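Local coordinates for Glyco_hydro_cc domain-containing protein (Pseudomonas viridiflava, PDB 6UAV) that probably hydrolyses internal linkages of beta-1,3-glucans, as an endo-beta-1,3-glucanase of glycoside hydrolase family 128, subgroup II, at residues E184-H189 / Y223-G228; K178-T183 / R217-R222; N92-A97 / G124-Y129; W188-D193 / D233-S238; Q65-L70 / S109-V114. All blocks are in the same frame, centred on the assembly; numbering follows the deposited sequence. Where two conformers were deposited one is given.

Contact 1. Residues E184-H189 / Y223-G228; sequences EFANWH and YAWFTG
One face of the F185 ring receives the edge of the W225 indole in a T-shaped pair, planes at 78°, with W225 CE3 3.6 Å from F185 CE2. W225 has backbone over one face: F185 O lies toward the rim, and A186 CA makes a CH-pi contact 3.9 Å from the centroid of the W225 six-membered ring. Y223 completes the aromatic cluster, its CD1 3.6 Å from F185 CE1. Both F185 (chi1 72°) and Y223 hold CG in the crowded position between backbone N and carbonyl carbon. This cluster joins the C-terminal ends of strands 180-185 and 220-225, the last two of the TIM barrel. E184, at the end of the first, has a place like that of the nucleophile in related TIM-barrel glycosidases, consistent with such a role; Y162 OH and W31 NE1 hold its carboxylate. F226 N gives a nearly straight 3.0 Å bond to F185 O. The F226 ring has T227 CB over its centre, and F226 CD1 touches W188 CZ2 at 3.6 Å.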
# COMPACT_ATOMS: atom_id res chain seq x y z
N GLU A 184 0.68 -1.93 3.15
CA GLU A 184 1.81 -2.39 3.98
C GLU A 184 1.21 -3.28 5.06
O GLU A 184 0.26 -2.87 5.80
CB GLU A 184 2.59 -1.31 4.72
CG GLU A 184 3.19 -0.25 3.82
CD GLU A 184 3.94 0.84 4.52
OE1 GLU A 184 4.31 0.69 5.73
OE2 GLU A 184 4.15 1.92 3.88
N PHE A 185 1.75 -4.49 5.19
CA PHE A 185 1.43 -5.36 6.34
C PHE A 185 2.53 -6.38 6.56
O PHE A 185 3.33 -6.68 5.69
CB PHE A 185 0.09 -6.07 6.22
CG PHE A 185 -0.00 -7.17 5.21
CD1 PHE A 185 0.14 -6.92 3.87
CD2 PHE A 185 -0.15 -8.49 5.64
CE1 PHE A 185 0.06 -7.94 2.93
CE2 PHE A 185 -0.27 -9.50 4.71
CZ PHE A 185 -0.13 -9.23 3.37
N ALA A 186 2.60 -6.77 7.82
CA ALA A 186 3.48 -7.82 8.38
C ALA A 186 3.07 -7.88 9.84
O ALA A 186 2.36 -6.94 10.29
CB ALA A 186 4.92 -7.38 8.19
N ASN A 187 3.53 -8.86 10.61
CA ASN A 187 3.32 -8.75 12.06
C ASN A 187 4.63 -8.49 12.80
O ASN A 187 5.49 -9.37 12.83
CB ASN A 187 2.64 -10.00 12.62
CG ASN A 187 2.02 -9.75 13.98
OD1 ASN A 187 2.56 -8.96 14.79
ND2 ASN A 187 0.87 -10.38 14.21
N TRP A 188 4.73 -7.30 13.39
CA TRP A 188 5.92 -6.82 14.13
C TRP A 188 5.61 -6.71 15.61
O TRP A 188 6.33 -5.99 16.32
CB TRP A 188 6.36 -5.49 13.53
CG TRP A 188 6.99 -5.61 12.17
CD1 TRP A 188 6.95 -6.65 11.28
CD2 TRP A 188 7.70 -4.55 11.50
NE1 TRP A 188 7.64 -6.33 10.13
CE2 TRP A 188 8.14 -5.05 10.26
CE3 TRP A 188 8.06 -3.25 11.89
CZ2 TRP A 188 8.84 -4.25 9.35
CZ3 TRP A 188 8.83 -2.49 11.03
CH2 TRP A 188 9.20 -2.99 9.78
N HIS A 189 4.65 -7.47 16.13
CA HIS A 189 4.41 -7.47 17.60
C HIS A 189 5.72 -7.76 18.34
O HIS A 189 6.40 -8.71 18.00
CB HIS A 189 3.38 -8.51 17.98
CG HIS A 189 2.75 -8.29 19.30
ND1 HIS A 189 1.60 -7.52 19.38
CD2 HIS A 189 3.04 -8.75 20.54
CE1 HIS A 189 1.15 -7.57 20.63
NE2 HIS A 189 2.05 -8.30 21.40
N TYR A 223 -3.15 -6.18 -1.76
CA TYR A 223 -2.33 -6.02 -0.55
C TYR A 223 -0.86 -6.08 -0.95
O TYR A 223 -0.52 -6.65 -1.96
CB TYR A 223 -2.67 -7.07 0.52
CG TYR A 223 -2.64 -8.50 0.06
CD1 TYR A 223 -1.44 -9.19 -0.04
CD2 TYR A 223 -3.78 -9.16 -0.33
CE1 TYR A 223 -1.38 -10.52 -0.40
CE2 TYR A 223 -3.73 -10.46 -0.78
CZ TYR A 223 -2.52 -11.13 -0.87
OH TYR A 223 -2.41 -12.41 -1.33
N ALA A 224 -0.03 -5.56 -0.07
CA ALA A 224 1.41 -5.56 -0.30
C ALA A 224 2.14 -5.80 0.99
O ALA A 224 2.00 -5.04 1.96
CB ALA A 224 1.79 -4.25 -0.89
N TRP A 225 2.95 -6.85 0.95
CA TRP A 225 3.79 -7.23 2.10
C TRP A 225 4.94 -6.24 2.27
O TRP A 225 5.64 -5.89 1.27
CB TRP A 225 4.29 -8.67 1.94
CG TRP A 225 5.10 -9.16 3.10
CD1 TRP A 225 6.45 -9.08 3.28
CD2 TRP A 225 4.56 -9.74 4.29
NE1 TRP A 225 6.80 -9.61 4.50
CE2 TRP A 225 5.65 -10.05 5.13
CE3 TRP A 225 3.27 -10.09 4.68
CZ2 TRP A 225 5.46 -10.57 6.41
CZ3 TRP A 225 3.10 -10.70 5.90
CH2 TRP A 225 4.17 -10.91 6.76
N PHE A 226 5.25 -5.93 3.52
CA PHE A 226 6.45 -5.14 3.88
C PHE A 226 7.49 -6.12 4.44
O PHE A 226 7.26 -6.66 5.51
CB PHE A 226 6.11 -4.04 4.88
CG PHE A 226 7.24 -3.08 5.04
CD1 PHE A 226 8.25 -3.37 5.92
CD2 PHE A 226 7.38 -1.98 4.21
CE1 PHE A 226 9.34 -2.54 6.05
CE2 PHE A 226 8.46 -1.13 4.33
CZ PHE A 226 9.42 -1.42 5.27
N THR A 227 8.60 -6.39 3.73
CA THR A 227 9.06 -5.75 2.49
C THR A 227 10.04 -6.67 1.74
O THR A 227 10.20 -7.85 2.11
CB THR A 227 9.78 -4.43 2.79
OG1 THR A 227 10.17 -3.70 1.62
CG2 THR A 227 11.00 -4.64 3.67
N GLY A 228 10.67 -6.16 0.67
CA GLY A 228 11.64 -6.98 -0.09
C GLY A 228 12.83 -7.35 0.78
O GLY A 228 13.11 -8.52 1.01

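Contact 2. Residues K178-T183 / R217-R222; sequences KPFWVT and RSDVFR
D219 OD2 is gripped twice, by R217 NH2 and by a water that also donates to K178 O, while D219 OD1 accepts from R217 NE at 2.8 Å. The guanidinium takes the carboxylate side-on, one nitrogen to each oxygen, both through syn lone pairs; R217 NH1 continues to D171. D219 lays OD2 at the edge of the F180 ring, 3.5 Å from F180 CE2. The contact joins the starts of parallel strands 180-185 and 220-225, the last two of the TIM barrel, the second reached from helix 200-216 through a type I turn, R217 to V220. Three backbone bonds zip the strands: F180 N to D219 O at 2.7 Å, F221 N to F180 O, and V182 N to R222 O. Turned to the other side from F180, the W181 indole carries R222 over one face, CD 3.9 Å from the centroid of the six-membered ring. R222 runs extended alongside it to a salt bridge with D51. F221 CD2 meets W181 NE1 at 3.4 Å, the rings barely overlapping.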
# COMPACT_ATOMS: atom_id res chain seq x y z
N LYS A 178 -16.25 1.95 1.86
CA LYS A 178 -15.21 1.88 0.82
C LYS A 178 -14.41 0.58 0.93
O LYS A 178 -14.07 0.12 2.05
CB LYS A 178 -14.21 3.01 1.04
CG LYS A 178 -14.79 4.41 0.90
CD LYS A 178 -15.56 4.66 -0.41
CE LYS A 178 -16.01 6.11 -0.44
NZ LYS A 178 -16.42 6.51 -1.80
N PRO A 179 -14.09 -0.04 -0.22
CA PRO A 179 -13.14 -1.15 -0.25
C PRO A 179 -11.71 -0.64 -0.06
O PRO A 179 -11.45 0.56 0.03
CB PRO A 179 -13.37 -1.76 -1.62
CG PRO A 179 -13.71 -0.57 -2.45
CD PRO A 179 -14.62 0.27 -1.56
N PHE A 180 -10.80 -1.59 0.17
CA PHE A 180 -9.44 -1.30 0.67
C PHE A 180 -8.38 -1.86 -0.27
O PHE A 180 -8.60 -2.92 -0.90
CB PHE A 180 -9.18 -1.97 2.01
CG PHE A 180 -10.20 -1.58 3.05
CD1 PHE A 180 -10.05 -0.39 3.72
CD2 PHE A 180 -11.20 -2.46 3.42
CE1 PHE A 180 -10.96 -0.02 4.70
CE2 PHE A 180 -12.08 -2.11 4.43
CZ PHE A 180 -11.96 -0.88 5.06
N TRP A 181 -7.23 -1.22 -0.23
CA TRP A 181 -5.94 -1.86 -0.51
C TRP A 181 -5.15 -1.83 0.80
O TRP A 181 -5.01 -0.73 1.43
CB TRP A 181 -5.17 -1.10 -1.60
CG TRP A 181 -5.73 -1.12 -2.99
CD1 TRP A 181 -7.02 -1.13 -3.45
CD2 TRP A 181 -4.90 -1.02 -4.16
NE1 TRP A 181 -7.05 -1.05 -4.82
CE2 TRP A 181 -5.76 -0.97 -5.28
CE3 TRP A 181 -3.52 -1.02 -4.35
CZ2 TRP A 181 -5.26 -0.90 -6.59
CZ3 TRP A 181 -3.04 -0.94 -5.63
CH2 TRP A 181 -3.91 -0.86 -6.73
N VAL A 182 -4.59 -2.97 1.22
CA VAL A 182 -3.77 -2.98 2.45
C VAL A 182 -2.33 -2.93 1.97
O VAL A 182 -1.78 -3.99 1.62
CB VAL A 182 -4.10 -4.23 3.29
CG1 VAL A 182 -3.13 -4.35 4.44
CG2 VAL A 182 -5.55 -4.25 3.80
N THR A 183 -1.72 -1.74 1.93
CA THR A 183 -0.53 -1.52 1.07
C THR A 183 0.77 -1.69 1.85
O THR A 183 1.84 -1.56 1.27
CB THR A 183 -0.64 -0.17 0.37
OG1 THR A 183 -0.84 0.83 1.37
CG2 THR A 183 -1.78 -0.18 -0.62
N ARG A 217 -11.44 -11.68 1.87
CA ARG A 217 -12.29 -10.47 1.97
C ARG A 217 -12.60 -9.91 0.59
O ARG A 217 -11.64 -9.47 -0.12
CB ARG A 217 -11.60 -9.40 2.80
CG ARG A 217 -11.65 -9.63 4.28
CD ARG A 217 -11.08 -8.43 5.01
NE ARG A 217 -12.03 -7.36 5.17
CZ ARG A 217 -12.71 -7.07 6.28
NH1 ARG A 217 -12.50 -7.73 7.42
NH2 ARG A 217 -13.46 -5.99 6.27
N SER A 218 -13.89 -9.84 0.25
CA SER A 218 -14.38 -9.26 -1.03
C SER A 218 -14.11 -7.77 -1.03
O SER A 218 -13.97 -7.27 -2.17
CB SER A 218 -15.83 -9.54 -1.30
OG SER A 218 -16.62 -9.10 -0.21
N ASP A 219 -13.88 -7.13 0.13
CA ASP A 219 -13.65 -5.64 0.14
C ASP A 219 -12.16 -5.31 0.13
O ASP A 219 -11.77 -4.15 0.37
CB ASP A 219 -14.37 -4.94 1.30
CG ASP A 219 -13.82 -5.32 2.66
OD1 ASP A 219 -13.00 -6.30 2.71
OD2 ASP A 219 -14.23 -4.70 3.65
N VAL A 220 -11.30 -6.30 -0.12
CA VAL A 220 -9.84 -6.04 -0.24
C VAL A 220 -9.41 -6.37 -1.66
O VAL A 220 -9.57 -7.55 -2.07
CB VAL A 220 -9.01 -6.86 0.75
CG1 VAL A 220 -7.53 -6.73 0.41
CG2 VAL A 220 -9.27 -6.46 2.21
N PHE A 221 -9.03 -5.37 -2.44
CA PHE A 221 -8.67 -5.55 -3.87
C PHE A 221 -7.21 -5.95 -4.02
O PHE A 221 -6.93 -6.74 -4.88
CB PHE A 221 -8.92 -4.25 -4.65
CG PHE A 221 -8.63 -4.35 -6.12
CD1 PHE A 221 -9.53 -4.97 -6.98
CD2 PHE A 221 -7.43 -3.88 -6.66
CE1 PHE A 221 -9.25 -5.08 -8.35
CE2 PHE A 221 -7.18 -3.96 -8.03
CZ PHE A 221 -8.08 -4.58 -8.87
N ARG A 222 -6.31 -5.41 -3.19
CA ARG A 222 -4.88 -5.66 -3.33
C ARG A 222 -4.24 -5.48 -1.95
O ARG A 222 -4.83 -4.80 -1.05
CB ARG A 222 -4.22 -4.73 -4.36
CG ARG A 222 -4.30 -5.24 -5.80
CD ARG A 222 -3.54 -4.49 -6.87
NE ARG A 222 -3.28 -5.34 -8.04
CZ ARG A 222 -2.60 -4.96 -9.11
NH1 ARG A 222 -2.15 -3.71 -9.21
NH2 ARG A 222 -2.33 -5.84 -10.06
O HOH W 1 -15.26 -2.06 3.30

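Contact 3. Residues N92-A97 / G124-Y129; sequences NMTPQA and GTMTGY
M126 sets CG anti to the backbone N (chi1 178°), continues straight through chi2 and then bends at chi3 (-79°), which brings its methyl CE against the backbone of M93. Y129 takes the other course, CG anti to the carbonyl carbon (chi1 -67°), and offers a ring face to P95. Two loops of the TIM barrel meet here, both at the C-terminal ends of strands: the one leading from strand 78-81 into helix 95-112 and the one after strand 115-121. In the second, a type II turn from M126 to Y129, closed by Y129 N to M126 O at 2.8 Å, places both side chains toward the first. M126 CE lies 3.4 Å from M93 O, which W135 NE1 also hydrogen-bonds, and 3.5 Å from N92 OD1. T94 is the N-cap of helix 95-112, its OG1 accepting from A97 N at 3.0 Å. W135 meets Y129 edge-to-face, while P95 CG sits over the Y129 ring, 3.9 Å from its centroid.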
# COMPACT_ATOMS: atom_id res chain seq x y z
N ASN A 92 2.36 13.28 7.24
CA ASN A 92 2.24 14.37 8.21
C ASN A 92 1.32 15.44 7.62
O ASN A 92 1.72 16.63 7.56
CB ASN A 92 3.61 14.89 8.58
CG ASN A 92 3.58 15.79 9.77
OD1 ASN A 92 2.65 15.74 10.57
ND2 ASN A 92 4.57 16.67 9.86
N MET A 93 0.10 15.08 7.25
CA MET A 93 -0.86 16.06 6.66
C MET A 93 -2.06 16.15 7.59
O MET A 93 -2.70 15.13 7.87
CB MET A 93 -1.29 15.63 5.26
CG MET A 93 -0.12 15.80 4.27
SD MET A 93 -0.59 15.27 2.65
CE MET A 93 -1.61 16.65 2.12
N THR A 94 -2.40 17.34 8.03
CA THR A 94 -3.65 17.53 8.78
C THR A 94 -4.84 17.22 7.89
O THR A 94 -4.74 17.18 6.65
CB THR A 94 -3.76 18.95 9.31
OG1 THR A 94 -3.84 19.80 8.16
CG2 THR A 94 -2.59 19.34 10.20
N PRO A 95 -6.02 16.97 8.48
CA PRO A 95 -7.23 16.80 7.65
C PRO A 95 -7.44 17.96 6.66
O PRO A 95 -7.79 17.70 5.48
CB PRO A 95 -8.33 16.68 8.72
CG PRO A 95 -7.60 15.95 9.87
CD PRO A 95 -6.25 16.65 9.89
N GLN A 96 -7.23 19.19 7.11
CA GLN A 96 -7.39 20.35 6.20
C GLN A 96 -6.35 20.28 5.08
O GLN A 96 -6.68 20.62 3.91
CB GLN A 96 -7.37 21.65 6.97
CG GLN A 96 -8.64 21.86 7.79
CD GLN A 96 -9.88 22.22 7.02
OE1 GLN A 96 -9.83 22.43 5.81
NE2 GLN A 96 -11.02 22.28 7.71
N ALA A 97 -5.09 19.96 5.43
CA ALA A 97 -4.03 19.97 4.39
C ALA A 97 -4.39 18.93 3.35
O ALA A 97 -4.27 19.18 2.12
CB ALA A 97 -2.68 19.78 5.02
N GLY A 124 -1.86 6.43 14.52
CA GLY A 124 -1.02 7.59 14.25
C GLY A 124 -0.44 8.23 15.48
O GLY A 124 -0.68 7.76 16.62
N THR A 125 0.32 9.27 15.18
CA THR A 125 1.08 10.09 16.16
C THR A 125 0.67 11.55 16.07
O THR A 125 0.99 12.33 16.99
CB THR A 125 2.58 9.88 15.98
OG1 THR A 125 2.85 10.28 14.65
CG2 THR A 125 2.98 8.45 16.25
N MET A 126 0.02 11.99 15.00
CA MET A 126 -0.39 13.40 14.87
C MET A 126 -1.34 13.74 16.03
O MET A 126 -2.28 13.00 16.32
CB MET A 126 -1.12 13.65 13.54
CG MET A 126 -1.64 15.08 13.35
SD MET A 126 -2.33 15.19 11.70
CE MET A 126 -0.85 15.37 10.74
N THR A 127 -1.08 14.84 16.73
CA THR A 127 -1.92 15.29 17.86
C THR A 127 -3.40 15.21 17.52
O THR A 127 -3.84 15.84 16.53
CB THR A 127 -1.61 16.74 18.26
OG1 THR A 127 -0.21 16.79 18.47
CG2 THR A 127 -2.37 17.11 19.50
N GLY A 128 -4.17 14.52 18.37
CA GLY A 128 -5.63 14.36 18.19
C GLY A 128 -6.02 13.34 17.15
O GLY A 128 -7.24 12.95 17.14
N TYR A 129 -5.07 12.84 16.32
CA TYR A 129 -5.48 12.03 15.15
C TYR A 129 -4.73 10.69 15.14
O TYR A 129 -4.57 10.08 14.05
CB TYR A 129 -5.36 12.84 13.85
CG TYR A 129 -6.31 13.99 13.71
CD1 TYR A 129 -7.69 13.80 13.68
CD2 TYR A 129 -5.82 15.30 13.63
CE1 TYR A 129 -8.55 14.89 13.58
CE2 TYR A 129 -6.67 16.39 13.56
CZ TYR A 129 -8.05 16.17 13.49
OH TYR A 129 -8.93 17.22 13.37

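Contact 4. Residues W188-D193 / D233-S238; sequences WHTLDD and DPHFSS
Ring packing carries most of this surface contact between the loops that follow strands 180-185 and 220-225, the last two of the TIM barrel. The H235 imidazole lies in an offset stack on the five-membered ring of W188, planes at 25°, with H235 CD2 3.5 Å from W188 CG. The same imidazole accepts W188 CA over its centre, a CH-pi contact of 3.7 Å to the centroid. A hydrogen bond crosses from W188 NE1 to S237 OG, 3.1 Å, nearly straight at 171° and in the indole plane. S237 OG is also bonded to F226 O. Other polar bonds lie within each loop. T190 OG1 donates to W188 O at 2.9 Å, while H189 NE2 reaches D193 OD2 at 2.7 Å in a His-carboxylate bond. D233, first residue of a type I turn to F236, binds S237 N with OD1, and S238 N and OG with OD2. Bonded to I197 O, H235 ND1 probably carries a proton, and the straight in-plane bond at NE1 would restrict rotation of the indole.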
# COMPACT_ATOMS: atom_id res chain seq x y z
N TRP A 188 4.73 -7.30 13.39
CA TRP A 188 5.92 -6.82 14.13
C TRP A 188 5.61 -6.71 15.61
O TRP A 188 6.33 -5.99 16.32
CB TRP A 188 6.36 -5.49 13.53
CG TRP A 188 6.99 -5.61 12.17
CD1 TRP A 188 6.95 -6.65 11.28
CD2 TRP A 188 7.70 -4.55 11.50
NE1 TRP A 188 7.64 -6.33 10.13
CE2 TRP A 188 8.14 -5.05 10.26
CE3 TRP A 188 8.06 -3.25 11.89
CZ2 TRP A 188 8.84 -4.25 9.35
CZ3 TRP A 188 8.83 -2.49 11.03
CH2 TRP A 188 9.20 -2.99 9.78
N HIS A 189 4.65 -7.47 16.13
CA HIS A 189 4.41 -7.47 17.60
C HIS A 189 5.72 -7.76 18.34
O HIS A 189 6.40 -8.71 18.00
CB HIS A 189 3.38 -8.51 17.98
CG HIS A 189 2.75 -8.29 19.30
ND1 HIS A 189 1.60 -7.52 19.38
CD2 HIS A 189 3.04 -8.75 20.54
CE1 HIS A 189 1.15 -7.57 20.63
NE2 HIS A 189 2.05 -8.30 21.40
N THR A 190 6.05 -6.93 19.31
CA THR A 190 7.35 -6.94 20.01
C THR A 190 7.18 -7.16 21.52
O THR A 190 8.08 -7.75 22.20
CB THR A 190 8.09 -5.63 19.68
OG1 THR A 190 8.38 -5.70 18.28
CG2 THR A 190 9.35 -5.46 20.50
N LEU A 191 6.11 -6.65 22.11
CA LEU A 191 5.95 -6.72 23.59
C LEU A 191 6.02 -8.16 24.07
O LEU A 191 5.55 -9.12 23.37
CB LEU A 191 4.62 -6.09 23.99
CG LEU A 191 4.52 -4.58 23.82
CD1 LEU A 191 3.13 -4.14 24.25
CD2 LEU A 191 5.53 -3.90 24.73
N ASP A 192 6.61 -8.34 25.25
CA ASP A 192 6.83 -9.69 25.82
C ASP A 192 5.54 -10.23 26.44
O ASP A 192 5.45 -10.27 27.64
CB ASP A 192 8.00 -9.64 26.81
CG ASP A 192 8.48 -11.01 27.28
OD1 ASP A 192 8.00 -12.08 26.80
OD2 ASP A 192 9.35 -11.02 28.16
N ASP A 193 4.58 -10.70 25.64
CA ASP A 193 3.25 -11.13 26.17
C ASP A 193 2.92 -12.64 25.80
O ASP A 193 1.73 -12.95 25.88
CB ASP A 193 2.16 -10.13 25.70
CG ASP A 193 2.10 -9.68 24.22
OD1 ASP A 193 2.61 -10.40 23.25
OD2 ASP A 193 1.55 -8.60 24.06
N ASP A 233 16.51 -7.19 10.67
CA ASP A 233 15.20 -7.77 10.31
C ASP A 233 14.70 -8.61 11.51
O ASP A 233 14.68 -9.83 11.45
CB ASP A 233 15.36 -8.59 9.04
CG ASP A 233 14.03 -8.89 8.41
OD1 ASP A 233 13.05 -8.49 9.01
OD2 ASP A 233 13.99 -9.66 7.49
N PRO A 234 14.45 -8.00 12.68
CA PRO A 234 14.15 -8.75 13.91
C PRO A 234 12.87 -9.60 13.85
O PRO A 234 12.78 -10.55 14.61
CB PRO A 234 14.00 -7.65 14.98
CG PRO A 234 13.63 -6.43 14.19
CD PRO A 234 14.46 -6.55 12.93
N HIS A 235 11.94 -9.29 12.95
CA HIS A 235 10.69 -10.05 12.78
C HIS A 235 10.79 -10.99 11.58
O HIS A 235 9.82 -11.56 11.19
CB HIS A 235 9.50 -9.08 12.74
CG HIS A 235 9.44 -8.23 13.97
ND1 HIS A 235 9.29 -8.73 15.25
CD2 HIS A 235 9.61 -6.89 14.09
CE1 HIS A 235 9.35 -7.72 16.12
NE2 HIS A 235 9.52 -6.58 15.41
N PHE A 236 11.93 -11.04 10.91
CA PHE A 236 12.07 -11.92 9.72
C PHE A 236 11.06 -11.54 8.64
O PHE A 236 10.44 -12.43 8.11
CB PHE A 236 11.89 -13.37 10.16
CG PHE A 236 12.87 -13.81 11.21
CD1 PHE A 236 12.65 -13.57 12.56
CD2 PHE A 236 14.06 -14.42 10.83
CE1 PHE A 236 13.58 -13.96 13.52
CE2 PHE A 236 14.97 -14.81 11.80
CZ PHE A 236 14.73 -14.58 13.14
N SER A 237 10.96 -10.26 8.31
CA SER A 237 9.97 -9.66 7.38
C SER A 237 10.46 -9.64 5.91
O SER A 237 9.63 -9.46 5.02
CB SER A 237 9.60 -8.26 7.87
OG SER A 237 8.24 -7.98 7.59
N SER A 238 11.73 -9.92 5.65
CA SER A 238 12.30 -9.85 4.26
C SER A 238 11.84 -11.02 3.37
O SER A 238 11.96 -12.20 3.77
CB SER A 238 13.83 -9.77 4.28
OG SER A 238 14.27 -8.57 4.92

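Contact 5. Residues Q65-L70 / S109-V114; sequences QLKLYL and SAQTGV
L70 holds CG anti to the carbonyl carbon (chi1 -67°) and continues with CD1 anti to CA (chi2 174°), so that its forked end straddles the approach of V114: CD2 and CD1 each come about 4.1 Å from V114 CG1, the two side chains crossing at about a right angle. Further back, L70 CB lies 4.0 Å from T112 CG2. T112 puts OG1 in the crowded position between backbone N and carbonyl carbon (chi1 74°), where OG1 is bonded to I108 O and takes a weak bond from V114 N; its methyl is thereby left facing L70. The pieces are two neighbouring outer helices of the TIM barrel, 63-72 and 95-112, near their C-terminal ends, the second ending where G113 adopts positive phi and the chain turns into strand 115-121. S109 OG reaches across that turn to V114 O at 2.7 Å, nearly along the C=O axis. K67 and Q111 both run extended beyond CG and cross obliquely. K67 NZ makes only a weak bond to Q111 OE1, whose place is uncertain; Q107 OE1 is its stronger partner, and a water that accepts from Q111 NE2 takes a weak bond from K67 NZ as well. A second water lies 2.6 Å from T112 O.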
# COMPACT_ATOMS: atom_id res chain seq x y z
N GLN A 65 4.23 16.39 -14.35
CA GLN A 65 5.10 15.22 -14.58
C GLN A 65 4.34 13.92 -14.33
O GLN A 65 4.47 12.94 -15.14
CB GLN A 65 6.30 15.39 -13.64
CG GLN A 65 7.18 14.17 -13.48
CD GLN A 65 8.48 14.46 -12.76
OE1 GLN A 65 9.54 13.99 -13.18
NE2 GLN A 65 8.43 15.24 -11.68
N LEU A 66 3.52 13.91 -13.26
CA LEU A 66 2.70 12.71 -13.01
C LEU A 66 1.66 12.51 -14.10
O LEU A 66 1.50 11.37 -14.55
CB LEU A 66 2.05 12.77 -11.64
CG LEU A 66 1.12 11.63 -11.30
CD1 LEU A 66 1.79 10.30 -11.44
CD2 LEU A 66 0.49 11.86 -9.95
N LYS A 67 0.98 13.58 -14.50
CA LYS A 67 -0.06 13.44 -15.55
C LYS A 67 0.56 12.90 -16.82
O LYS A 67 -0.02 12.02 -17.47
CB LYS A 67 -0.72 14.79 -15.82
CG LYS A 67 -1.69 15.21 -14.74
CD LYS A 67 -2.04 16.68 -14.88
CE LYS A 67 -2.85 17.16 -13.71
NZ LYS A 67 -3.36 18.53 -13.94
N LEU A 68 1.71 13.45 -17.19
CA LEU A 68 2.41 13.10 -18.43
C LEU A 68 2.70 11.58 -18.37
O LEU A 68 2.46 10.85 -19.36
CB LEU A 68 3.67 13.97 -18.48
CG LEU A 68 4.48 13.98 -19.77
CD1 LEU A 68 3.68 14.53 -20.94
CD2 LEU A 68 5.75 14.82 -19.57
N TYR A 69 3.24 11.11 -17.24
CA TYR A 69 3.55 9.67 -17.05
C TYR A 69 2.28 8.82 -17.13
O TYR A 69 2.22 7.83 -17.91
CB TYR A 69 4.31 9.46 -15.74
CG TYR A 69 4.56 8.01 -15.37
CD1 TYR A 69 5.50 7.25 -16.05
CD2 TYR A 69 3.90 7.42 -14.33
CE1 TYR A 69 5.72 5.92 -15.74
CE2 TYR A 69 4.12 6.10 -13.99
CZ TYR A 69 5.04 5.34 -14.68
OH TYR A 69 5.31 4.04 -14.36
N LEU A 70 1.24 9.18 -16.38
CA LEU A 70 0.02 8.34 -16.38
C LEU A 70 -0.58 8.31 -17.78
O LEU A 70 -0.98 7.21 -18.22
CB LEU A 70 -1.00 8.87 -15.37
CG LEU A 70 -0.62 8.78 -13.90
CD1 LEU A 70 -1.65 9.47 -13.01
CD2 LEU A 70 -0.53 7.32 -13.47
N SER A 109 -7.28 12.33 -11.52
CA SER A 109 -8.22 11.22 -11.79
C SER A 109 -9.07 11.52 -13.02
O SER A 109 -9.19 10.61 -13.87
CB SER A 109 -9.06 10.89 -10.56
OG SER A 109 -10.04 9.91 -10.88
N ALA A 110 -9.67 12.71 -13.13
CA ALA A 110 -10.53 13.05 -14.29
C ALA A 110 -9.72 13.08 -15.59
O ALA A 110 -10.22 12.57 -16.60
CB ALA A 110 -11.18 14.38 -14.06
N GLN A 111 -8.48 13.58 -15.52
CA GLN A 111 -7.65 13.83 -16.72
C GLN A 111 -6.99 12.54 -17.22
O GLN A 111 -6.61 12.48 -18.36
CB GLN A 111 -6.63 14.89 -16.36
CG GLN A 111 -7.23 16.27 -16.27
CD GLN A 111 -6.18 17.28 -15.90
OE1 GLN A 111 -5.22 16.93 -15.22
NE2 GLN A 111 -6.38 18.51 -16.29
N THR A 112 -6.88 11.53 -16.37
CA THR A 112 -6.11 10.30 -16.71
C THR A 112 -6.95 9.02 -16.57
O THR A 112 -6.56 7.98 -17.17
CB THR A 112 -4.87 10.18 -15.83
OG1 THR A 112 -5.28 9.79 -14.51
CG2 THR A 112 -4.02 11.42 -15.81
N GLY A 113 -8.04 9.07 -15.81
CA GLY A 113 -8.91 7.90 -15.59
C GLY A 113 -8.50 7.06 -14.39
O GLY A 113 -9.26 6.12 -14.04
N VAL A 114 -7.42 7.38 -13.68
CA VAL A 114 -6.96 6.50 -12.57
C VAL A 114 -7.95 6.61 -11.41
O VAL A 114 -8.47 7.73 -11.16
CB VAL A 114 -5.54 6.85 -12.09
CG1 VAL A 114 -4.50 6.56 -13.17
CG2 VAL A 114 -5.40 8.27 -11.55
O HOH W 2 -4.23 20.74 -16.11
O HOH W 3 -4.35 7.43 -18.51

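In the fold
From the N terminus, contact 5 opens first at 65-70 and closes at 109-114, tying helix 63-72 to the end of helix 95-112. Contact 3 opens inside that loop, at the start of the same helix, and closes beyond it at 124-129, so the two cross, some 27 Å apart between centres. After a gap come the last two barrel strands: contacts 2 and 1 follow one another along 180-185 and 220-225, their segments alternating around helix 200-216, and A224 N to V182 O joins them. Contact 4 sets out from W188 and H189, which contact 1 also uses, likewise crosses contact 2, and extends the join outward into the loops beyond both strands.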